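Local coordinates for putative molybdenum cofactor biosynthesis protein (Corynebacterium diphtheriae, PDB 2G2C) that is of unproven function but probably binds molybdopterin and takes part in the biosynthesis of the molybdenum cofactor, at residues Arg98-Gly110 against Asp148-Ile160. Residues are numbered along the deposited sequence; the frame is centred on the assembly and turned at random.
Sequences RCEGLEQQILIHG and DTWAVISPVIPNI
Val-152 is the knob of this helix-helix contact, lodged among Leu-102, Gln-105, Ile-106 and His-109, where helices 100-109 and 148-153 pass at 8.8 Å with their directions 128° apart. Its CB lies 3.6 Å from CG1 of Ile-106. With CG1 anti to the backbone N (chi1 169°), the two methyls spread over one face of helix 100-109: CG1 meets CB of Gln-105, and CG2 rests on the Ile-106 backbone, 3.7 Å from its CA. Ile-106 also lays CG2 across Thr-149, 3.8 Å from OG1, a hydroxyl hydrogen-bonded to the carbonyl oxygen of Gly-145. Farther along, Leu-102 meets Ile-160 tip to tip, CD1 to CD1 at 3.8 Å; Ile-153 and Ile-160 in turn lean on the strand 135-139.

At the C-terminal end of helix 100-109 the contact turns polar. The His-109 ring crosses the Asp-148 carboxylate with planes 87° apart; its CE1 approaches OD1 at 3.6 Å and CB of Ala-151 at 3.5 Å. Near the middle, one water donates to Val-152 O at 2.8 Å and, in one of two modelled conformers of Gln-105, weakly accepts from NE2, a tentative bridge. At the N-terminal end of the same helix, Arg-98 grips Glu-103 side-on through NE and NH2, tying the strand 97-98 to the helix.

No direct hydrogen bond spans the segments, so interlocked aliphatic branches chiefly join helix 100-109 to the helical layer on the domain's mixed sheet.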
loop_
_atom_site.group_PDB
_atom_site.type_symbol
_atom_site.label_atom_id
_atom_site.label_comp_id
_atom_site.label_asym_id
_atom_site.label_seq_id
_atom_site.Cartn_x
_atom_site.Cartn_y
_atom_site.Cartn_z
ATOM N N ARG A 98 -3.327 -10.026 9.242
ATOM C CA ARG A 98 -3.349 -8.577 9.404
ATOM C C ARG A 98 -2.272 -8.136 10.381
ATOM O O ARG A 98 -1.834 -8.922 11.260
ATOM C CB ARG A 98 -4.711 -8.153 9.951
ATOM C CG ARG A 98 -5.782 -8.190 8.930
ATOM C CD ARG A 98 -5.838 -6.866 8.138
ATOM N NE ARG A 98 -6.241 -5.751 8.994
ATOM C CZ ARG A 98 -7.487 -5.503 9.395
ATOM N NH1 ARG A 98 -8.503 -6.307 9.038
ATOM N NH2 ARG A 98 -7.735 -4.445 10.160
ATOM N N CYS A 99 -1.806 -6.897 10.209
ATOM C CA CYS A 99 -0.864 -6.299 11.153
ATOM C C CYS A 99 -1.566 -5.143 11.848
ATOM O O CYS A 99 -1.285 -3.965 11.569
ATOM C CB CYS A 99 0.385 -5.798 10.425
ATOM S SG CYS A 99 1.275 -7.082 9.547
ATOM N N GLU A 100 -2.520 -5.487 12.707
ATOM C CA GLU A 100 -3.389 -4.456 13.306
ATOM C C GLU A 100 -2.651 -3.508 14.243
ATOM O O GLU A 100 -3.038 -2.343 14.351
ATOM C CB GLU A 100 -4.607 -5.084 13.989
ATOM C CG GLU A 100 -5.439 -5.789 12.950
ATOM C CD GLU A 100 -6.716 -6.345 13.472
ATOM O OE1 GLU A 100 -7.444 -5.614 14.201
ATOM O OE2 GLU A 100 -6.982 -7.517 13.105
ATOM N N GLY A 101 -1.572 -4.002 14.861
ATOM C CA GLY A 101 -0.667 -3.178 15.690
ATOM C C GLY A 101 -0.097 -2.047 14.841
ATOM O O GLY A 101 -0.030 -0.906 15.273
ATOM N N LEU A 102 0.351 -2.359 13.621
ATOM C CA LEU A 102 0.899 -1.309 12.762
ATOM C C LEU A 102 -0.185 -0.287 12.372
ATOM O O LEU A 102 0.065 0.931 12.379
ATOM C CB LEU A 102 1.555 -1.911 11.520
ATOM C CG LEU A 102 2.786 -2.812 11.765
ATOM C CD1 LEU A 102 3.380 -3.398 10.454
ATOM C CD2 LEU A 102 3.847 -2.089 12.548
ATOM N N GLU A 103 -1.385 -0.764 12.011
ATOM C CA GLU A 103 -2.498 0.145 11.783
ATOM C C GLU A 103 -2.721 1.076 12.967
ATOM O O GLU A 103 -2.978 2.262 12.807
ATOM C CB GLU A 103 -3.809 -0.636 11.557
ATOM C CG GLU A 103 -3.670 -1.581 10.360
ATOM C CD GLU A 103 -4.838 -2.507 10.154
ATOM O OE1 GLU A 103 -5.883 -2.311 10.815
ATOM O OE2 GLU A 103 -4.686 -3.433 9.315
ATOM N N GLN A 104 -2.700 0.495 14.153
ATOM C CA GLN A 104 -2.919 1.256 15.375
ATOM C C GLN A 104 -1.810 2.284 15.589
ATOM O O GLN A 104 -2.105 3.430 15.998
ATOM C CB GLN A 104 -3.075 0.297 16.568
ATOM C CG GLN A 104 -4.381 -0.484 16.437
ATOM C CD GLN A 104 -4.518 -1.530 17.497
ATOM O OE1 GLN A 104 -3.925 -1.405 18.576
ATOM N NE2 GLN A 104 -5.330 -2.561 17.222
ATOM N N GLN A 105 -0.557 1.905 15.311
ATOM C CA GLN A 105 0.579 2.826 15.473
ATOM C C GLN A 105 0.484 3.986 14.489
ATOM O O GLN A 105 0.828 5.109 14.819
ATOM C CB GLN A 105 1.917 2.096 15.288
ATOM C CG GLN A 105 2.269 1.177 16.429
ATOM C CD GLN A 105 3.733 0.764 16.447
ATOM O OE1 GLN A 105 4.361 0.678 17.521
ATOM N NE2 GLN A 105 4.295 0.496 15.260
ATOM N N ILE A 106 -0.002 3.695 13.277
ATOM C CA ILE A 106 -0.135 4.748 12.271
ATOM C C ILE A 106 -1.113 5.803 12.782
ATOM O O ILE A 106 -0.887 7.020 12.626
ATOM C CB ILE A 106 -0.600 4.180 10.912
ATOM C CG1 ILE A 106 0.519 3.402 10.259
ATOM C CG2 ILE A 106 -1.147 5.300 10.017
ATOM C CD1 ILE A 106 0.019 2.452 9.148
ATOM N N LEU A 107 -2.173 5.326 13.428
ATOM C CA LEU A 107 -3.150 6.214 14.005
ATOM C C LEU A 107 -2.606 6.956 15.246
ATOM O O LEU A 107 -2.818 8.169 15.396
ATOM C CB LEU A 107 -4.386 5.396 14.334
ATOM C CG LEU A 107 -5.634 6.240 14.464
ATOM C CD1 LEU A 107 -5.795 7.274 13.322
ATOM C CD2 LEU A 107 -6.755 5.259 14.489
ATOM N N ILE A 108 -1.877 6.252 16.121
ATOM C CA ILE A 108 -1.271 6.880 17.294
ATOM C C ILE A 108 -0.303 7.991 16.851
ATOM O O ILE A 108 -0.339 9.110 17.389
ATOM C CB ILE A 108 -0.551 5.834 18.172
ATOM C CG1 ILE A 108 -1.565 4.914 18.858
ATOM C CG2 ILE A 108 0.383 6.516 19.207
ATOM C CD1 ILE A 108 -0.953 3.587 19.368
ATOM N N HIS A 109 0.513 7.689 15.841
ATOM C CA HIS A 109 1.495 8.651 15.287
ATOM C C HIS A 109 0.847 9.817 14.531
ATOM O O HIS A 109 1.378 10.930 14.527
ATOM C CB HIS A 109 2.481 7.947 14.336
ATOM C CG HIS A 109 3.592 8.835 13.854
ATOM N ND1 HIS A 109 3.703 9.251 12.544
ATOM C CD2 HIS A 109 4.625 9.410 14.519
ATOM C CE1 HIS A 109 4.766 10.027 12.419
ATOM N NE2 HIS A 109 5.351 10.127 13.599
ATOM N N GLY A 110 -0.269 9.573 13.855
ATOM C CA GLY A 110 -0.937 10.601 13.057
ATOM C C GLY A 110 -2.041 11.335 13.813
ATOM O O GLY A 110 -2.329 12.512 13.539
ATOM N N ASP A 148 2.886 9.892 7.325
ATOM C CA ASP A 148 2.607 9.278 8.628
ATOM C C ASP A 148 2.575 7.739 8.526
ATOM O O ASP A 148 3.103 7.027 9.401
ATOM C CB ASP A 148 1.300 9.799 9.208
ATOM C CG ASP A 148 1.431 11.198 9.796
ATOM O OD1 ASP A 148 2.559 11.658 10.105
ATOM O OD2 ASP A 148 0.375 11.852 9.930
ATOM N N THR A 149 1.977 7.234 7.454
ATOM C CA THR A 149 1.975 5.780 7.260
ATOM C C THR A 149 3.404 5.287 7.112
ATOM O O THR A 149 3.815 4.313 7.746
ATOM C CB THR A 149 1.138 5.413 6.011
ATOM O OG1 THR A 149 -0.237 5.689 6.316
ATOM C CG2 THR A 149 1.334 3.966 5.625
ATOM N N TRP A 150 4.176 5.988 6.271
ATOM C CA TRP A 150 5.548 5.606 6.001
ATOM C C TRP A 150 6.399 5.633 7.273
ATOM O O TRP A 150 7.247 4.765 7.491
ATOM C CB TRP A 150 6.159 6.537 4.937
ATOM C CG TRP A 150 7.420 5.979 4.469
ATOM C CD1 TRP A 150 8.693 6.346 4.864
ATOM C CD2 TRP A 150 7.581 4.915 3.526
ATOM N NE1 TRP A 150 9.606 5.601 4.197
ATOM C CE2 TRP A 150 8.964 4.706 3.377
ATOM C CE3 TRP A 150 6.682 4.118 2.794
ATOM C CZ2 TRP A 150 9.492 3.725 2.521
ATOM C CZ3 TRP A 150 7.196 3.146 1.918
ATOM C CH2 TRP A 150 8.592 2.959 1.801
ATOM N N ALA A 151 6.188 6.642 8.122
ATOM C CA ALA A 151 6.962 6.749 9.361
ATOM C C ALA A 151 6.830 5.534 10.241
ATOM O O ALA A 151 7.756 5.179 10.977
ATOM C CB ALA A 151 6.545 8.004 10.144
ATOM N N VAL A 152 5.655 4.913 10.209
ATOM C CA VAL A 152 5.451 3.699 11.010
ATOM C C VAL A 152 5.954 2.442 10.302
ATOM O O VAL A 152 6.575 1.557 10.918
ATOM C CB VAL A 152 3.981 3.551 11.396
ATOM C CG1 VAL A 152 3.712 2.145 12.010
ATOM C CG2 VAL A 152 3.567 4.705 12.354
ATOM N N ILE A 153 5.662 2.336 9.010
ATOM C CA ILE A 153 6.015 1.101 8.286
ATOM C C ILE A 153 7.499 0.985 8.029
ATOM O O ILE A 153 8.083 -0.089 8.153
ATOM C CB ILE A 153 5.267 1.052 6.917
ATOM C CG1 ILE A 153 3.757 1.013 7.181
ATOM C CG2 ILE A 153 5.775 -0.130 6.002
ATOM C CD1 ILE A 153 3.264 -0.218 7.877
ATOM N N SER A 154 8.135 2.091 7.626
ATOM C CA SER A 154 9.547 2.020 7.199
ATOM C C SER A 154 10.457 1.304 8.192
ATOM O O SER A 154 11.224 0.408 7.808
ATOM C CB SER A 154 10.083 3.438 6.935
ATOM O OG SER A 154 11.395 3.350 6.429
ATOM N N PRO A 155 10.396 1.701 9.481
ATOM C CA PRO A 155 11.338 1.072 10.400
ATOM C C PRO A 155 11.099 -0.428 10.602
ATOM O O PRO A 155 12.008 -1.124 11.045
ATOM C CB PRO A 155 11.100 1.825 11.730
ATOM C CG PRO A 155 10.378 3.082 11.322
ATOM C CD PRO A 155 9.572 2.731 10.142
ATOM N N VAL A 156 9.907 -0.913 10.281
ATOM C CA VAL A 156 9.643 -2.330 10.566
ATOM C C VAL A 156 9.736 -3.231 9.340
ATOM O O VAL A 156 9.647 -4.447 9.456
ATOM C CB VAL A 156 8.331 -2.539 11.356
ATOM C CG1 VAL A 156 8.405 -1.828 12.706
ATOM C CG2 VAL A 156 7.142 -2.068 10.556
ATOM N N ILE A 157 9.954 -2.627 8.175
ATOM C CA ILE A 157 10.122 -3.379 6.917
ATOM C C ILE A 157 11.181 -4.483 7.006
ATOM O O ILE A 157 10.886 -5.660 6.674
ATOM C CB ILE A 157 10.426 -2.391 5.756
ATOM C CG1 ILE A 157 9.150 -1.676 5.338
ATOM C CG2 ILE A 157 11.118 -3.083 4.579
ATOM C CD1 ILE A 157 8.068 -2.564 4.855
ATOM N N PRO A 158 12.420 -4.133 7.431
ATOM C CA PRO A 158 13.435 -5.188 7.605
ATOM C C PRO A 158 12.953 -6.341 8.494
ATOM O O PRO A 158 13.203 -7.504 8.183
ATOM C CB PRO A 158 14.604 -4.463 8.279
ATOM C CG PRO A 158 14.302 -3.036 8.193
ATOM C CD PRO A 158 12.956 -2.781 7.730
ATOM N N ASN A 159 12.272 -6.020 9.591
ATOM C CA ASN A 159 11.806 -7.036 10.527
ATOM C C ASN A 159 10.720 -7.930 9.935
ATOM O O ASN A 159 10.714 -9.145 10.137
ATOM C CB ASN A 159 11.336 -6.353 11.799
ATOM C CG ASN A 159 12.417 -5.462 12.383
ATOM O OD1 ASN A 159 13.233 -5.937 13.161
ATOM N ND2 ASN A 159 12.493 -4.206 11.933
ATOM N N ILE A 160 9.801 -7.315 9.195
ATOM C CA ILE A 160 8.765 -8.080 8.483
ATOM C C ILE A 160 9.400 -9.068 7.492
ATOM O O ILE A 160 9.062 -10.272 7.516
ATOM C CB ILE A 160 7.751 -7.169 7.817
ATOM C CG1 ILE A 160 7.008 -6.389 8.923
ATOM C CG2 ILE A 160 6.778 -7.992 6.952
ATOM C CD1 ILE A 160 6.035 -5.299 8.437
HETATM O O HOH W 1 6.736 1.068 13.652
#